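Local atomic coordinates of biliverdin reductase (Synechocystis sp., PDB entry 5B3T), a protein that probably reduces the linear tetrapyrrole biliverdin with NAD(P)H, as a Rossmann-fold oxidoreductase of the Gfo/Idh/MocA family. Residues Y105-T110 / K126-E131; L109-G114 / A310-L315. All blocks are in the same frame, centred on the assembly; numbering follows the deposited sequence.

Contact 1 (Y105-T110 / K126-E131); sequences YPLALT and KLLHVE
Tyr105 follows strand 100-104 of the Rossmann sheet and meets the end of the neighbouring parallel strand, 128-131. One backbone hydrogen bond joins them: Tyr105 N gives its hydrogen to Glu131 O at 2.8 Å. The bond is close to straight, 166° at the hydrogen, and the donor sits nearly along the C=O axis. It carries the parallel pairing one residue past the strand, next to the bonds of Glu131 and His129 with Leu103.

The side chain of Tyr105 starts beside this bond. Its CB lies 3.6 Å from Glu131 O and 4.0 Å from Val130 CG1. CG is anti to the backbone N (chi1 -168°), which carries the ring off past Val130. CD1 is 4.0 Å from Val130 CG1, and that methyl lies at the ring edge, in its plane. Pro106 CB stands over one ring face, 4.2 Å above the plane and offset toward the rim; a cis peptide bond precedes this proline. The tip, OH, leaves the strand for helix 309-325, and Arg191 makes a cation-pi contact with the ring.

Two residues on, Leu107 points at the strand. Its CD1 meets Val130 CG2 at 3.9 Å, the two side chains crossing at about a right angle, and reaches Leu128 CD2 more loosely. Val130 therefore gives one methyl to each neighbour. Tyr105 contacts NADP(+) when the cofactor is bound. The chemistry is a single polar bond backed by methyl packing, consistent with a Tyr105 backbone fixed by the sheet at a residue that binds the cofactor.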
loop_
_atom_site.group_PDB
_atom_site.type_symbol
_atom_site.label_atom_id
_atom_site.label_comp_id
_atom_site.label_asym_id
_atom_site.label_seq_id
_atom_site.Cartn_x
_atom_site.Cartn_y
_atom_site.Cartn_z
ATOM N N TYR A 105 3.251 0.365 -1.471
ATOM C CA TYR A 105 2.987 -1.062 -1.300
ATOM C C TYR A 105 1.852 -1.485 -2.236
ATOM O O TYR A 105 0.872 -0.758 -2.372
ATOM C CB TYR A 105 2.638 -1.366 0.158
ATOM C CG TYR A 105 2.620 -2.836 0.485
ATOM C CD1 TYR A 105 3.787 -3.503 0.835
ATOM C CD2 TYR A 105 1.438 -3.565 0.431
ATOM C CE1 TYR A 105 3.777 -4.850 1.129
ATOM C CE2 TYR A 105 1.420 -4.915 0.719
ATOM C CZ TYR A 105 2.590 -5.552 1.070
ATOM O OH TYR A 105 2.574 -6.896 1.360
ATOM N N PRO A 106 1.966 -2.659 -2.882
ATOM C CA PRO A 106 2.844 -3.822 -2.684
ATOM C C PRO A 106 4.297 -3.681 -3.123
ATOM O O PRO A 106 4.630 -2.893 -4.010
ATOM C CB PRO A 106 2.165 -4.897 -3.530
ATOM C CG PRO A 106 1.596 -4.131 -4.667
ATOM C CD PRO A 106 1.125 -2.823 -4.082
ATOM N N LEU A 107 5.153 -4.485 -2.489
ATOM C CA LEU A 107 6.556 -4.570 -2.873
ATOM C C LEU A 107 6.765 -5.581 -3.995
ATOM O O LEU A 107 7.519 -5.316 -4.939
ATOM C CB LEU A 107 7.405 -4.934 -1.652
ATOM C CG LEU A 107 8.826 -5.471 -1.850
ATOM C CD1 LEU A 107 9.708 -4.446 -2.546
ATOM C CD2 LEU A 107 9.420 -5.865 -0.502
ATOM N N ALA A 108 6.108 -6.736 -3.915
ATOM C CA ALA A 108 6.279 -7.800 -4.900
ATOM C C ALA A 108 5.137 -8.797 -4.732
ATOM O O ALA A 108 4.300 -8.671 -3.832
ATOM C CB ALA A 108 7.640 -8.482 -4.752
ATOM N N LEU A 109 5.119 -9.802 -5.610
ATOM C CA LEU A 109 4.065 -10.810 -5.585
ATOM C C LEU A 109 4.330 -11.904 -4.558
ATOM O O LEU A 109 3.381 -12.523 -4.062
ATOM C CB LEU A 109 3.904 -11.431 -6.975
ATOM C CG LEU A 109 3.342 -10.526 -8.073
ATOM C CD1 LEU A 109 3.563 -11.147 -9.446
ATOM C CD2 LEU A 109 1.863 -10.270 -7.831
ATOM N N THR A 110 5.596 -12.174 -4.241
ATOM C CA THR A 110 5.951 -13.218 -3.290
ATOM C C THR A 110 7.059 -12.715 -2.378
ATOM O O THR A 110 7.813 -11.807 -2.734
ATOM C CB THR A 110 6.421 -14.510 -3.983
ATOM O OG1 THR A 110 7.695 -14.288 -4.599
ATOM C CG2 THR A 110 5.426 -14.961 -5.042
ATOM N N LYS A 126 21.672 0.920 -4.009
ATOM C CA LYS A 126 20.587 1.829 -4.340
ATOM C C LYS A 126 19.470 1.699 -3.313
ATOM O O LYS A 126 19.291 0.646 -2.693
ATOM C CB LYS A 126 20.032 1.549 -5.743
ATOM C CG LYS A 126 21.014 1.821 -6.869
ATOM C CD LYS A 126 21.191 3.312 -7.110
ATOM C CE LYS A 126 22.412 3.583 -7.974
ATOM N NZ LYS A 126 22.475 4.996 -8.438
ATOM N N LEU A 127 18.719 2.783 -3.147
ATOM C CA LEU A 127 17.599 2.793 -2.220
ATOM C C LEU A 127 16.469 1.902 -2.721
ATOM O O LEU A 127 16.112 1.925 -3.902
ATOM C CB LEU A 127 17.087 4.222 -2.030
ATOM C CG LEU A 127 15.836 4.424 -1.172
ATOM C CD1 LEU A 127 16.100 4.022 0.272
ATOM C CD2 LEU A 127 15.342 5.867 -1.259
ATOM N N LEU A 128 15.913 1.105 -1.812
ATOM C CA LEU A 128 14.652 0.403 -2.035
ATOM C C LEU A 128 13.765 0.714 -0.840
ATOM O O LEU A 128 13.972 0.168 0.249
ATOM C CB LEU A 128 14.850 -1.104 -2.200
ATOM C CG LEU A 128 13.557 -1.915 -2.338
ATOM C CD1 LEU A 128 12.802 -1.527 -3.602
ATOM C CD2 LEU A 128 13.849 -3.405 -2.329
ATOM N N HIS A 129 12.793 1.599 -1.040
ATOM C CA HIS A 129 11.970 2.132 0.034
ATOM C C HIS A 129 10.504 1.898 -0.296
ATOM O O HIS A 129 10.053 2.221 -1.400
ATOM C CB HIS A 129 12.251 3.624 0.231
ATOM C CG HIS A 129 11.379 4.281 1.254
ATOM N ND1 HIS A 129 11.414 3.946 2.590
ATOM C CD2 HIS A 129 10.458 5.267 1.136
ATOM C CE1 HIS A 129 10.547 4.694 3.250
ATOM N NE2 HIS A 129 9.954 5.504 2.390
ATOM N N VAL A 130 9.764 1.334 0.657
ATOM C CA VAL A 130 8.354 1.017 0.475
ATOM C C VAL A 130 7.571 1.586 1.649
ATOM O O VAL A 130 7.951 1.388 2.810
ATOM C CB VAL A 130 8.112 -0.502 0.366
ATOM C CG1 VAL A 130 6.627 -0.793 0.164
ATOM C CG2 VAL A 130 8.937 -1.098 -0.761
ATOM N N GLU A 131 6.485 2.291 1.349
ATOM C CA GLU A 131 5.516 2.695 2.355
ATOM C C GLU A 131 4.119 2.320 1.883
ATOM O O GLU A 131 3.897 1.980 0.717
ATOM C CB GLU A 131 5.590 4.198 2.659
ATOM C CG GLU A 131 6.207 4.532 4.017
ATOM C CD GLU A 131 5.402 4.006 5.206
ATOM O OE1 GLU A 131 4.277 3.493 5.015
ATOM O OE2 GLU A 131 5.900 4.110 6.347
#

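Contact 2 (L109-G114 / A310-L315); sequences LTYAMG and ASLYAL
Leu315 leads the first shell of contacts where helix 309-325 meets the start of helix 111-124. Its CG, anti to the backbone N (chi1 -175°), sits 3.6 Å from Tyr111 N. One methyl, CD1, lies 3.7 Å from Thr110 C. The other, CD2, presses against Thr110 O at 3.2 Å, a tight approach. The isobutyl group thus packs on backbone more than on side chains.

Gly114, one turn further on, faces the same leucine. A beta carbon there would clash with Leu315 CD2 and crowd Leu312 CD2. Without one, Leu312 CD2 comes to 3.8 Å from Gly114 C. Tyr111 meets Leu312 through its ring edge. Leu312 O lies in the ring plane, 3.5 Å from Tyr111 CD1, and CE1 lies more loosely by Leu312 CB. An alanine in place of Leu315 would lose CG and both methyls, and would probably loosen the packing against Thr110, Tyr111 and Gly114.

Further out, the helix start is set by its own bonds. Thr110 is the N-cap: its OG1, beside both the backbone N and the carbonyl carbon (chi1 70°), is turned to accept from Met113 N at 3.1 Å. Thr110 O, under the leucine methyl, accepts from Gly114 N in the first helical turn. Tyr111 N is bonded to Asp319 OD2, one turn beyond Leu315 on the partner helix. A carboxylate at the N-terminus of helix 111-124 would probably be stabilised by the helix dipole. Apolar packing thus joins the Rossmann domain to the C-terminal domain, with the carboxylate adding a polar tie beside it.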
loop_
_atom_site.group_PDB
_atom_site.type_symbol
_atom_site.label_atom_id
_atom_site.label_comp_id
_atom_site.label_asym_id
_atom_site.label_seq_id
_atom_site.Cartn_x
_atom_site.Cartn_y
_atom_site.Cartn_z
ATOM N N LEU A 109 5.119 -9.802 -5.610
ATOM C CA LEU A 109 4.065 -10.810 -5.585
ATOM C C LEU A 109 4.330 -11.904 -4.558
ATOM O O LEU A 109 3.381 -12.523 -4.062
ATOM C CB LEU A 109 3.904 -11.431 -6.975
ATOM C CG LEU A 109 3.342 -10.526 -8.073
ATOM C CD1 LEU A 109 3.563 -11.147 -9.446
ATOM C CD2 LEU A 109 1.863 -10.270 -7.831
ATOM N N THR A 110 5.596 -12.174 -4.241
ATOM C CA THR A 110 5.951 -13.218 -3.290
ATOM C C THR A 110 7.059 -12.715 -2.378
ATOM O O THR A 110 7.813 -11.807 -2.734
ATOM C CB THR A 110 6.421 -14.510 -3.983
ATOM O OG1 THR A 110 7.695 -14.288 -4.599
ATOM C CG2 THR A 110 5.426 -14.961 -5.042
ATOM N N TYR A 111 7.149 -13.328 -1.194
ATOM C CA TYR A 111 8.228 -13.015 -0.261
ATOM C C TYR A 111 9.592 -13.210 -0.910
ATOM O O TYR A 111 10.510 -12.408 -0.701
ATOM C CB TYR A 111 8.093 -13.886 0.991
ATOM C CG TYR A 111 9.059 -13.564 2.108
ATOM C CD1 TYR A 111 8.779 -12.560 3.025
ATOM C CD2 TYR A 111 10.240 -14.280 2.259
ATOM C CE1 TYR A 111 9.656 -12.267 4.055
ATOM C CE2 TYR A 111 11.122 -13.995 3.289
ATOM C CZ TYR A 111 10.827 -12.988 4.181
ATOM O OH TYR A 111 11.703 -12.704 5.202
ATOM N N ALA A 112 9.739 -14.269 -1.712
ATOM C CA ALA A 112 11.015 -14.540 -2.368
ATOM C C ALA A 112 11.415 -13.405 -3.303
ATOM O O ALA A 112 12.583 -13.001 -3.335
ATOM C CB ALA A 112 10.939 -15.861 -3.133
ATOM N N MET A 113 10.461 -12.881 -4.076
ATOM C CA MET A 113 10.768 -11.747 -4.942
ATOM C C MET A 113 11.110 -10.509 -4.122
ATOM O O MET A 113 12.045 -9.772 -4.461
ATOM C CB MET A 113 9.597 -11.468 -5.881
ATOM C CG MET A 113 9.848 -10.333 -6.859
ATOM S SD MET A 113 11.244 -10.654 -7.955
ATOM C CE MET A 113 10.941 -9.454 -9.251
ATOM N N GLY A 114 10.375 -10.271 -3.034
ATOM C CA GLY A 114 10.693 -9.144 -2.173
ATOM C C GLY A 114 12.090 -9.236 -1.590
ATOM O O GLY A 114 12.793 -8.228 -1.477
ATOM N N ALA A 310 9.078 -4.083 7.524
ATOM C CA ALA A 310 7.633 -4.017 7.725
ATOM C C ALA A 310 6.878 -4.452 6.475
ATOM O O ALA A 310 5.873 -5.166 6.566
ATOM C CB ALA A 310 7.223 -2.605 8.137
ATOM N N SER A 311 7.346 -4.029 5.297
ATOM C CA SER A 311 6.702 -4.450 4.058
ATOM C C SER A 311 7.007 -5.906 3.734
ATOM O O SER A 311 6.179 -6.588 3.118
ATOM C CB SER A 311 7.136 -3.548 2.905
ATOM O OG SER A 311 6.698 -2.218 3.115
ATOM N N LEU A 312 8.184 -6.397 4.132
ATOM C CA LEU A 312 8.498 -7.807 3.928
ATOM C C LEU A 312 7.593 -8.699 4.763
ATOM O O LEU A 312 7.167 -9.764 4.301
ATOM C CB LEU A 312 9.964 -8.084 4.256
ATOM C CG LEU A 312 11.005 -7.723 3.196
ATOM C CD1 LEU A 312 12.405 -7.941 3.745
ATOM C CD2 LEU A 312 10.785 -8.539 1.931
ATOM N N TYR A 313 7.284 -8.288 5.996
ATOM C CA TYR A 313 6.412 -9.113 6.825
ATOM C C TYR A 313 4.980 -9.088 6.311
ATOM O O TYR A 313 4.300 -10.120 6.309
ATOM C CB TYR A 313 6.452 -8.671 8.285
ATOM C CG TYR A 313 5.641 -9.608 9.147
ATOM C CD1 TYR A 313 5.963 -10.957 9.210
ATOM C CD2 TYR A 313 4.537 -9.162 9.862
ATOM C CE1 TYR A 313 5.228 -11.832 9.974
ATOM C CE2 TYR A 313 3.788 -10.037 10.634
ATOM C CZ TYR A 313 4.143 -11.371 10.683
ATOM O OH TYR A 313 3.412 -12.253 11.442
ATOM N N ALA A 314 4.500 -7.914 5.888
ATOM C CA ALA A 314 3.183 -7.837 5.266
ATOM C C ALA A 314 3.104 -8.761 4.058
ATOM O O ALA A 314 2.072 -9.398 3.814
ATOM C CB ALA A 314 2.877 -6.394 4.865
ATOM N N LEU A 315 4.199 -8.855 3.300
ATOM C CA LEU A 315 4.263 -9.784 2.180
ATOM C C LEU A 315 4.209 -11.229 2.662
ATOM O O LEU A 315 3.541 -12.070 2.051
ATOM C CB LEU A 315 5.534 -9.512 1.373
ATOM C CG LEU A 315 5.838 -10.244 0.065
ATOM C CD1 LEU A 315 4.599 -10.387 -0.811
ATOM C CD2 LEU A 315 6.942 -9.493 -0.675
#

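Overall arrangement
Both contacts start from the segment that leaves strand 100-104 and enters helix 111-124, and they share Leu109 and Thr110. Contact 1 is the more buried and stays within the Rossmann domain, where it extends a parallel sheet. Contact 2 is partly buried and joins segments that are distant in sequence, from the Rossmann and C-terminal family regions. The chemistry follows the place: a backbone hydrogen bond at the sheet edge, but methyls against helix backbone between domains. The two touch through Tyr105, whose OH packs on Leu315 N, and through Val130 CG1 against Ser311. Helix 309-325 forms one side of contact 2 and also packs on Tyr105, Leu107 and Val130 of contact 1.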